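Hypothetical protein TM1553 (Thermotoga maritima, PDB 1VRM) probably acts as a flavin transferase of the ApbE family, which moves FMN from FAD onto target proteins. Local coordinates at residues L111-F116 with N122-S127; I250-T255 with A286-R291. One frame throughout, in Å; residues are numbered along the deposited sequence.

Interaction 1. Residues L111-F116 with N122-S127; sequences LELWGF and NLRVPS
P126 lies across one face of the W114 indole, its CD 3.4 Å from the centroid of the six-membered ring and only 9° off the normal, a CH-pi contact made by the side chains crossing at about a right angle. At the edge of the R124 guanidinium, in its plane, a water accepts from NE at 3.0 Å; the same water donates to L113 O and N122 O, stitching the helix end to the returning loop. The helix end is a Schellman motif: G115 ends helix 108-114 at positive phi, and G115 N and F116 N bond back into the last turn. A CB on G115 would run into N122 O and L123 CA, so glycine fits both the backbone and the close passage of the loop.

R124 N donates to W114 O at 3.1 Å, a near-straight backbone bond (162° at the hydrogen). Its side chain slants across L113, the NH2 end making a salt bridge with E130. Beside it, L113 CD2 meets P126 CB at 3.8 Å, while W114 NE1 turns away to bond G256 O. With CG anti to the backbone N (chi1 -166°), L113 can set CD1 3.6 Å from R124 NH2. At the far end, L123 CD2 approaches F116 CD1 at 3.9 Å and comes closer still, 3.4 Å, to G115 O.

Interaction 2. Residues I250-T255 with A286-R291; sequences ILDPST and AGKDWR
Where D252 and K288 meet, the two backbones stay well apart: the nearest CA atoms are those of D252 and G287, separated by 10.1 Å. D252 opens a turn in the loop between strands 245-248 and 262-269, and K288 sits at a kink in helix 272-296, where its own N has no bond to the preceding turn. Within the loop D252 to S254 form an Asx turn: S254 N donates to D252 OD1 at 2.9 Å, and T255 N, one residue further on, bonds back to D252 O. The residues from D252 to G256 spell the Asp-Pro-x-Thr-Gly sequence motif of ApbE proteins.

Side chains span the gap from opposite directions. K288 is extended beyond CG, which carries NZ out to D252 OD2 for a salt bridge of 2.8 Å. The ammonium arrives from above the carboxylate plane, 36° out of it, with K288 CE following 3.2 Å from D252 OD2. On the D252 side, CG lies anti to the backbone N (chi1 -176°), which turns the carboxylate toward the lysine while the side chain also touches V284.

The two oxygens divide the work. OD2 takes the lysine, while OD1 is gripped twice by one residue, so the buried carboxylate has partners at both oxygens and little freedom to rotate. With D252 replaced by an alanine, K288 NZ would probably lose its charged mate and the two S254 donors their acceptor. S254 N and S254 OG reach D252 OD1 from the same face of the carboxylate, the hydroxyl donating at 2.8 Å.

Along the chain the two contacts come in series: interaction 1 closes before interaction 2 opens, and their centres lie about 19 Å apart. Interaction 1 joins the end of helix 108-114 to the loop leading into helix 128-135. Interaction 2 ties the loop before strand 262-269, a member of the antiparallel sheet, to the long helix 272-296. They touch through L251, whose CD1 lies 3.8 Å from both L111 CD2 and W114 CD1. One loop, 250-255 and onward to G256, is thus held from the helix 108-114 side and from helix 272-296. L251 O also bonds an unidentified ligand, probably from the crystallisation liquor.

Interaction 1. Residues L111-F116 with N122-S127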
ATOM      1  N   LEU A 111      12.004  -8.044  -5.959  1.00  6.25           N
ATOM      2  CA  LEU A 111      11.386  -8.717  -4.770  1.00  5.73           C
ATOM      3  C   LEU A 111      11.659 -10.216  -4.870  1.00  8.64           C
ATOM      4  O   LEU A 111      11.994 -10.866  -3.904  1.00  8.94           O
ATOM      5  CB  LEU A 111       9.911  -8.419  -4.659  1.00  9.71           C
ATOM      6  CG  LEU A 111       9.655  -6.950  -4.328  1.00  7.55           C
ATOM      7  CD1 LEU A 111       8.201  -6.663  -4.488  1.00 10.91           C
ATOM      8  CD2 LEU A 111      10.082  -6.618  -2.927  1.00 11.71           C
ATOM      9  N   GLU A 112      11.575 -10.750  -6.078  1.00  9.18           N
ATOM     10  CA  GLU A 112      11.771 -12.185  -6.289  1.00 10.52           C
ATOM     11  C   GLU A 112      13.250 -12.569  -5.979  1.00 11.15           C
ATOM     12  O   GLU A 112      13.577 -13.552  -5.296  1.00 10.02           O
ATOM     13  CB  GLU A 112      11.343 -12.444  -7.728  1.00 14.16           C
ATOM     14  CG  GLU A 112      11.181 -13.793  -8.149  1.00 18.12           C
ATOM     15  CD  GLU A 112      10.836 -13.816  -9.639  1.00 17.89           C
ATOM     16  OE1 GLU A 112      11.607 -13.264 -10.449  1.00 15.42           O
ATOM     17  OE2 GLU A 112       9.804 -14.393  -9.977  1.00 18.37           O
ATOM     18  N   LEU A 113      14.168 -11.707  -6.395  1.00  9.33           N
ATOM     19  CA  LEU A 113      15.572 -11.920  -6.174  1.00 12.33           C
ATOM     20  C   LEU A 113      15.932 -11.918  -4.706  1.00  9.96           C
ATOM     21  O   LEU A 113      16.674 -12.756  -4.241  1.00 12.67           O
ATOM     22  CB  LEU A 113      16.336 -10.827  -6.903  1.00 13.61           C
ATOM     23  CG  LEU A 113      17.835 -10.974  -7.118  1.00 21.27           C
ATOM     24  CD1 LEU A 113      18.099 -12.076  -8.172  1.00 18.91           C
ATOM     25  CD2 LEU A 113      18.424  -9.609  -7.499  1.00 17.76           C
ATOM     26  N   TRP A 114      15.376 -10.958  -3.972  1.00  8.01           N
ATOM     27  CA  TRP A 114      15.605 -10.842  -2.530  1.00  7.91           C
ATOM     28  C   TRP A 114      14.875 -11.927  -1.712  1.00 11.50           C
ATOM     29  O   TRP A 114      15.154 -12.131  -0.532  1.00 10.90           O
ATOM     30  CB  TRP A 114      15.116  -9.451  -2.058  1.00  9.21           C
ATOM     31  CG  TRP A 114      16.044  -8.373  -2.299  1.00  5.76           C
ATOM     32  CD1 TRP A 114      16.121  -7.579  -3.408  1.00  7.37           C
ATOM     33  CD2 TRP A 114      17.048  -7.901  -1.392  1.00  3.25           C
ATOM     34  NE1 TRP A 114      17.141  -6.655  -3.266  1.00  6.53           N
ATOM     35  CE2 TRP A 114      17.715  -6.822  -2.019  1.00  7.36           C
ATOM     36  CE3 TRP A 114      17.471  -8.321  -0.111  1.00  6.80           C
ATOM     37  CZ2 TRP A 114      18.775  -6.167  -1.417  1.00  9.58           C
ATOM     38  CZ3 TRP A 114      18.474  -7.652   0.489  1.00  8.37           C
ATOM     39  CH2 TRP A 114      19.158  -6.604  -0.162  1.00  9.69           C
ATOM     40  N   GLY A 115      13.908 -12.590  -2.320  1.00  9.60           N
ATOM     41  CA  GLY A 115      13.150 -13.654  -1.650  1.00 10.89           C
ATOM     42  C   GLY A 115      11.836 -13.241  -1.005  1.00 13.99           C
ATOM     43  O   GLY A 115      11.170 -14.054  -0.331  1.00 17.25           O
ATOM     44  N   PHE A 116      11.434 -11.997  -1.189  1.00 10.93           N
ATOM     45  CA  PHE A 116      10.207 -11.475  -0.563  1.00 12.86           C
ATOM     46  C   PHE A 116       8.938 -12.154  -1.093  1.00 18.58           C
ATOM     47  O   PHE A 116       7.946 -12.196  -0.405  1.00 22.03           O
ATOM     48  CB  PHE A 116      10.130  -9.971  -0.618  1.00 13.93           C
ATOM     49  CG  PHE A 116      11.089  -9.312   0.302  1.00 10.51           C
ATOM     50  CD1 PHE A 116      10.912  -9.399   1.690  1.00 14.77           C
ATOM     51  CD2 PHE A 116      12.162  -8.582  -0.177  1.00  9.93           C
ATOM     52  CE1 PHE A 116      11.785  -8.775   2.521  1.00 14.00           C
ATOM     53  CE2 PHE A 116      13.016  -7.975   0.663  1.00 10.98           C
ATOM     54  CZ  PHE A 116      12.854  -8.076   2.007  1.00 13.15           C
ATOM     55  N   ASN A 122      14.267 -18.743   0.867  1.00 25.49           N
ATOM     56  CA  ASN A 122      14.761 -17.913  -0.252  1.00 25.43           C
ATOM     57  C   ASN A 122      15.177 -16.496   0.151  1.00 20.59           C
ATOM     58  O   ASN A 122      15.830 -15.802  -0.631  1.00 17.75           O
ATOM     59  CB  ASN A 122      13.739 -17.791  -1.375  1.00 26.94           C
ATOM     60  CG  ASN A 122      13.238 -19.123  -1.846  1.00 37.06           C
ATOM     61  OD1 ASN A 122      12.034 -19.306  -2.094  1.00 42.74           O
ATOM     62  ND2 ASN A 122      14.150 -20.075  -1.966  1.00 46.29           N
ATOM     63  N   LEU A 123      14.823 -16.050   1.350  1.00 14.27           N
ATOM     64  CA  LEU A 123      15.220 -14.705   1.754  1.00 10.88           C
ATOM     65  C   LEU A 123      16.747 -14.639   1.808  1.00 14.06           C
ATOM     66  O   LEU A 123      17.396 -15.450   2.463  1.00 15.37           O
ATOM     67  CB  LEU A 123      14.630 -14.313   3.104  1.00 11.06           C
ATOM     68  CG  LEU A 123      13.119 -14.105   3.135  1.00 14.63           C
ATOM     69  CD1 LEU A 123      12.664 -14.150   4.595  1.00 17.65           C
ATOM     70  CD2 LEU A 123      12.723 -12.809   2.457  1.00 15.36           C
ATOM     71  N   ARG A 124      17.326 -13.678   1.098  1.00 10.64           N
ATOM     72  CA  ARG A 124      18.771 -13.561   1.007  1.00 11.01           C
ATOM     73  C   ARG A 124      19.163 -12.180   0.555  1.00 10.94           C
ATOM     74  O   ARG A 124      18.346 -11.468   0.008  1.00 10.25           O
ATOM     75  CB  ARG A 124      19.348 -14.604   0.033  1.00 12.22           C
ATOM     76  CG  ARG A 124      19.002 -14.381  -1.401  1.00 13.48           C
ATOM     77  CD  ARG A 124      19.531 -15.478  -2.251  1.00 17.35           C
ATOM     78  NE  ARG A 124      19.129 -15.208  -3.604  1.00 19.51           N
ATOM     79  CZ  ARG A 124      19.901 -14.640  -4.517  1.00 16.88           C
ATOM     80  NH1 ARG A 124      21.160 -14.330  -4.279  1.00 14.43           N
ATOM     81  NH2 ARG A 124      19.386 -14.407  -5.714  1.00 21.33           N
ATOM     82  N   VAL A 125      20.427 -11.831   0.777  1.00 11.90           N
ATOM     83  CA  VAL A 125      21.015 -10.618   0.260  1.00 11.14           C
ATOM     84  C   VAL A 125      21.684 -10.953  -1.071  1.00 12.88           C
ATOM     85  O   VAL A 125      22.710 -11.642  -1.086  1.00  9.33           O
ATOM     86  CB  VAL A 125      22.068  -9.996   1.217  1.00 11.49           C
ATOM     87  CG1 VAL A 125      22.599  -8.709   0.701  1.00 11.31           C
ATOM     88  CG2 VAL A 125      21.466  -9.834   2.663  1.00 12.79           C
ATOM     89  N   PRO A 126      21.099 -10.510  -2.186  1.00 10.45           N
ATOM     90  CA  PRO A 126      21.697 -10.792  -3.479  1.00 11.12           C
ATOM     91  C   PRO A 126      22.988 -10.016  -3.631  1.00 10.64           C
ATOM     92  O   PRO A 126      23.176  -9.002  -2.981  1.00 11.04           O
ATOM     93  CB  PRO A 126      20.632 -10.281  -4.474  1.00 10.56           C
ATOM     94  CG  PRO A 126      19.353 -10.154  -3.667  1.00 11.60           C
ATOM     95  CD  PRO A 126      19.869  -9.700  -2.346  1.00  8.99           C
ATOM     96  N   SER A 127      23.895 -10.484  -4.493  1.00 11.56           N
ATOM     97  CA  SER A 127      25.079  -9.686  -4.748  1.00 11.59           C
ATOM     98  C   SER A 127      24.827  -8.396  -5.508  1.00 12.75           C
ATOM     99  O   SER A 127      23.792  -8.248  -6.191  1.00 10.76           O
ATOM    100  CB  SER A 127      26.092 -10.531  -5.543  1.00 13.71           C
ATOM    101  OG  SER A 127      25.618 -10.731  -6.885  1.00 14.20           O
TER
HETATM  102  O   HOH W   1      16.134 -15.502  -3.353  1.00 19.58           O

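Interaction 2. Residues I250-T255 with A286-R291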
ATOM      1  N   ILE A 250      10.707  -2.592   1.349  1.00  6.38           N
ATOM      2  CA  ILE A 250      10.502  -1.310   0.640  1.00  8.52           C
ATOM      3  C   ILE A 250      11.787  -0.962  -0.093  1.00  8.37           C
ATOM      4  O   ILE A 250      12.660  -0.217   0.357  1.00  9.21           O
ATOM      5  CB  ILE A 250      10.051  -0.158   1.524  1.00  8.01           C
ATOM      6  CG1 ILE A 250       8.869  -0.593   2.390  1.00 11.90           C
ATOM      7  CG2 ILE A 250       9.651   1.055   0.647  1.00  9.13           C
ATOM      8  CD1 ILE A 250       8.490   0.409   3.466  1.00 13.30           C
ATOM      9  N   LEU A 251      11.882  -1.517  -1.300  1.00  6.82           N
ATOM     10  CA  LEU A 251      13.068  -1.291  -2.125  1.00  7.25           C
ATOM     11  C   LEU A 251      13.004   0.052  -2.822  1.00  8.98           C
ATOM     12  O   LEU A 251      11.930   0.508  -3.246  1.00  8.83           O
ATOM     13  CB  LEU A 251      13.189  -2.422  -3.163  1.00  7.37           C
ATOM     14  CG  LEU A 251      13.203  -3.854  -2.618  1.00  9.14           C
ATOM     15  CD1 LEU A 251      13.368  -4.934  -3.737  1.00 14.02           C
ATOM     16  CD2 LEU A 251      14.278  -4.080  -1.606  1.00 10.76           C
ATOM     17  N   ASP A 252      14.139   0.700  -2.916  1.00  9.26           N
ATOM     18  CA  ASP A 252      14.313   1.859  -3.803  1.00  5.88           C
ATOM     19  C   ASP A 252      14.420   1.314  -5.247  1.00  6.41           C
ATOM     20  O   ASP A 252      15.375   0.653  -5.602  1.00  8.77           O
ATOM     21  CB  ASP A 252      15.557   2.634  -3.392  1.00  8.22           C
ATOM     22  CG  ASP A 252      15.746   3.903  -4.211  1.00 13.07           C
ATOM     23  OD1 ASP A 252      15.193   3.988  -5.344  1.00 14.37           O
ATOM     24  OD2 ASP A 252      16.485   4.789  -3.713  1.00 16.01           O
ATOM     25  N   PRO A 253      13.404   1.598  -6.085  1.00  9.11           N
ATOM     26  CA  PRO A 253      13.488   1.027  -7.426  1.00  8.54           C
ATOM     27  C   PRO A 253      14.655   1.474  -8.281  1.00 12.63           C
ATOM     28  O   PRO A 253      14.971   0.776  -9.263  1.00 13.90           O
ATOM     29  CB  PRO A 253      12.167   1.479  -8.085  1.00 11.42           C
ATOM     30  CG  PRO A 253      11.247   1.669  -6.935  1.00 12.13           C
ATOM     31  CD  PRO A 253      12.125   2.309  -5.911  1.00 10.34           C
ATOM     32  N   SER A 254      15.322   2.559  -7.895  1.00 10.89           N
ATOM     33  CA  SER A 254      16.467   3.063  -8.675  1.00 13.55           C
ATOM     34  C   SER A 254      17.757   2.375  -8.248  1.00 13.01           C
ATOM     35  O   SER A 254      18.725   2.413  -8.998  1.00 17.89           O
ATOM     36  CB  SER A 254      16.590   4.589  -8.528  1.00 13.93           C
ATOM     37  OG  SER A 254      16.983   4.944  -7.203  1.00 21.31           O
ATOM     38  N   THR A 255      17.797   1.764  -7.055  1.00 10.12           N
ATOM     39  CA  THR A 255      19.021   1.119  -6.572  1.00 11.88           C
ATOM     40  C   THR A 255      18.910  -0.396  -6.429  1.00 10.97           C
ATOM     41  O   THR A 255      19.921  -1.105  -6.474  1.00 12.47           O
ATOM     42  CB  THR A 255      19.443   1.645  -5.201  1.00 11.93           C
ATOM     43  OG1 THR A 255      18.603   1.136  -4.168  1.00 12.49           O
ATOM     44  CG2 THR A 255      19.435   3.160  -5.222  1.00 17.86           C
ATOM     45  N   ALA A 286      12.220   9.981   1.222  1.00 11.36           N
ATOM     46  CA  ALA A 286      12.531  10.776   2.444  1.00 11.41           C
ATOM     47  C   ALA A 286      13.952  10.530   2.961  1.00 15.77           C
ATOM     48  O   ALA A 286      14.501  11.338   3.720  1.00 14.31           O
ATOM     49  CB  ALA A 286      11.540  10.518   3.530  1.00 12.76           C
ATOM     50  N   GLY A 287      14.551   9.410   2.587  1.00 15.34           N
ATOM     51  CA  GLY A 287      15.920   9.164   2.999  1.00 16.40           C
ATOM     52  C   GLY A 287      16.919   9.967   2.190  1.00 18.44           C
ATOM     53  O   GLY A 287      18.093  10.007   2.541  1.00 22.47           O
ATOM     54  N   LYS A 288      16.473  10.635   1.130  1.00 16.01           N
ATOM     55  CA  LYS A 288      17.352  11.478   0.320  1.00 16.68           C
ATOM     56  C   LYS A 288      17.188  12.984   0.626  1.00 18.73           C
ATOM     57  O   LYS A 288      18.175  13.696   0.741  1.00 23.86           O
ATOM     58  CB  LYS A 288      17.093  11.229  -1.154  1.00 19.34           C
ATOM     59  CG  LYS A 288      17.277   9.755  -1.563  1.00 22.72           C
ATOM     60  CD  LYS A 288      16.451   9.388  -2.765  1.00 27.52           C
ATOM     61  CE  LYS A 288      16.494   7.867  -2.970  1.00 31.03           C
ATOM     62  NZ  LYS A 288      15.628   7.469  -4.083  1.00 42.66           N
ATOM     63  N   ASP A 289      15.949  13.465   0.676  1.00 14.83           N
ATOM     64  CA  ASP A 289      15.692  14.894   1.004  1.00 12.94           C
ATOM     65  C   ASP A 289      14.348  14.968   1.731  1.00  9.47           C
ATOM     66  O   ASP A 289      13.297  15.241   1.124  1.00  9.70           O
ATOM     67  CB  ASP A 289      15.752  15.751  -0.273  1.00 11.38           C
ATOM     68  CG  ASP A 289      15.706  17.266   0.009  1.00 12.02           C
ATOM     69  OD1 ASP A 289      15.355  17.659   1.150  1.00 10.10           O
ATOM     70  OD2 ASP A 289      16.052  18.041  -0.898  1.00 12.08           O
ATOM     71  N   TRP A 290      14.372  14.695   3.028  1.00  7.60           N
ATOM     72  CA  TRP A 290      13.144  14.669   3.799  1.00  8.14           C
ATOM     73  C   TRP A 290      12.447  16.041   3.794  1.00  7.91           C
ATOM     74  O   TRP A 290      11.224  16.124   3.795  1.00  6.78           O
ATOM     75  CB  TRP A 290      13.328  14.159   5.227  1.00 11.24           C
ATOM     76  CG  TRP A 290      14.066  15.030   6.198  1.00  9.76           C
ATOM     77  CD1 TRP A 290      15.351  14.872   6.585  1.00 13.04           C
ATOM     78  CD2 TRP A 290      13.568  16.171   6.922  1.00  8.84           C
ATOM     79  NE1 TRP A 290      15.692  15.801   7.504  1.00 13.81           N
ATOM     80  CE2 TRP A 290      14.635  16.630   7.739  1.00 11.61           C
ATOM     81  CE3 TRP A 290      12.355  16.852   6.970  1.00 11.67           C
ATOM     82  CZ2 TRP A 290      14.507  17.709   8.579  1.00 14.51           C
ATOM     83  CZ3 TRP A 290      12.237  17.917   7.818  1.00 14.67           C
ATOM     84  CH2 TRP A 290      13.308  18.334   8.611  1.00 12.08           C
ATOM     85  N   ARG A 291      13.215  17.137   3.797  1.00  7.48           N
ATOM     86  CA  ARG A 291      12.576  18.454   3.833  1.00  8.79           C
ATOM     87  C   ARG A 291      11.749  18.700   2.578  1.00  5.12           C
ATOM     88  O   ARG A 291      10.670  19.294   2.662  1.00 10.24           O
ATOM     89  CB  ARG A 291      13.653  19.567   3.967  1.00  8.94           C
ATOM     90  CG  ARG A 291      14.335  19.605   5.287  1.00  9.29           C
ATOM     91  CD  ARG A 291      15.460  20.618   5.317  1.00 10.08           C
ATOM     92  NE  ARG A 291      16.100  20.657   6.629  1.00 14.57           N
ATOM     93  CZ  ARG A 291      16.974  19.740   7.065  1.00 13.91           C
ATOM     94  NH1 ARG A 291      17.357  18.711   6.310  1.00 14.24           N
ATOM     95  NH2 ARG A 291      17.496  19.867   8.267  1.00 22.52           N
TER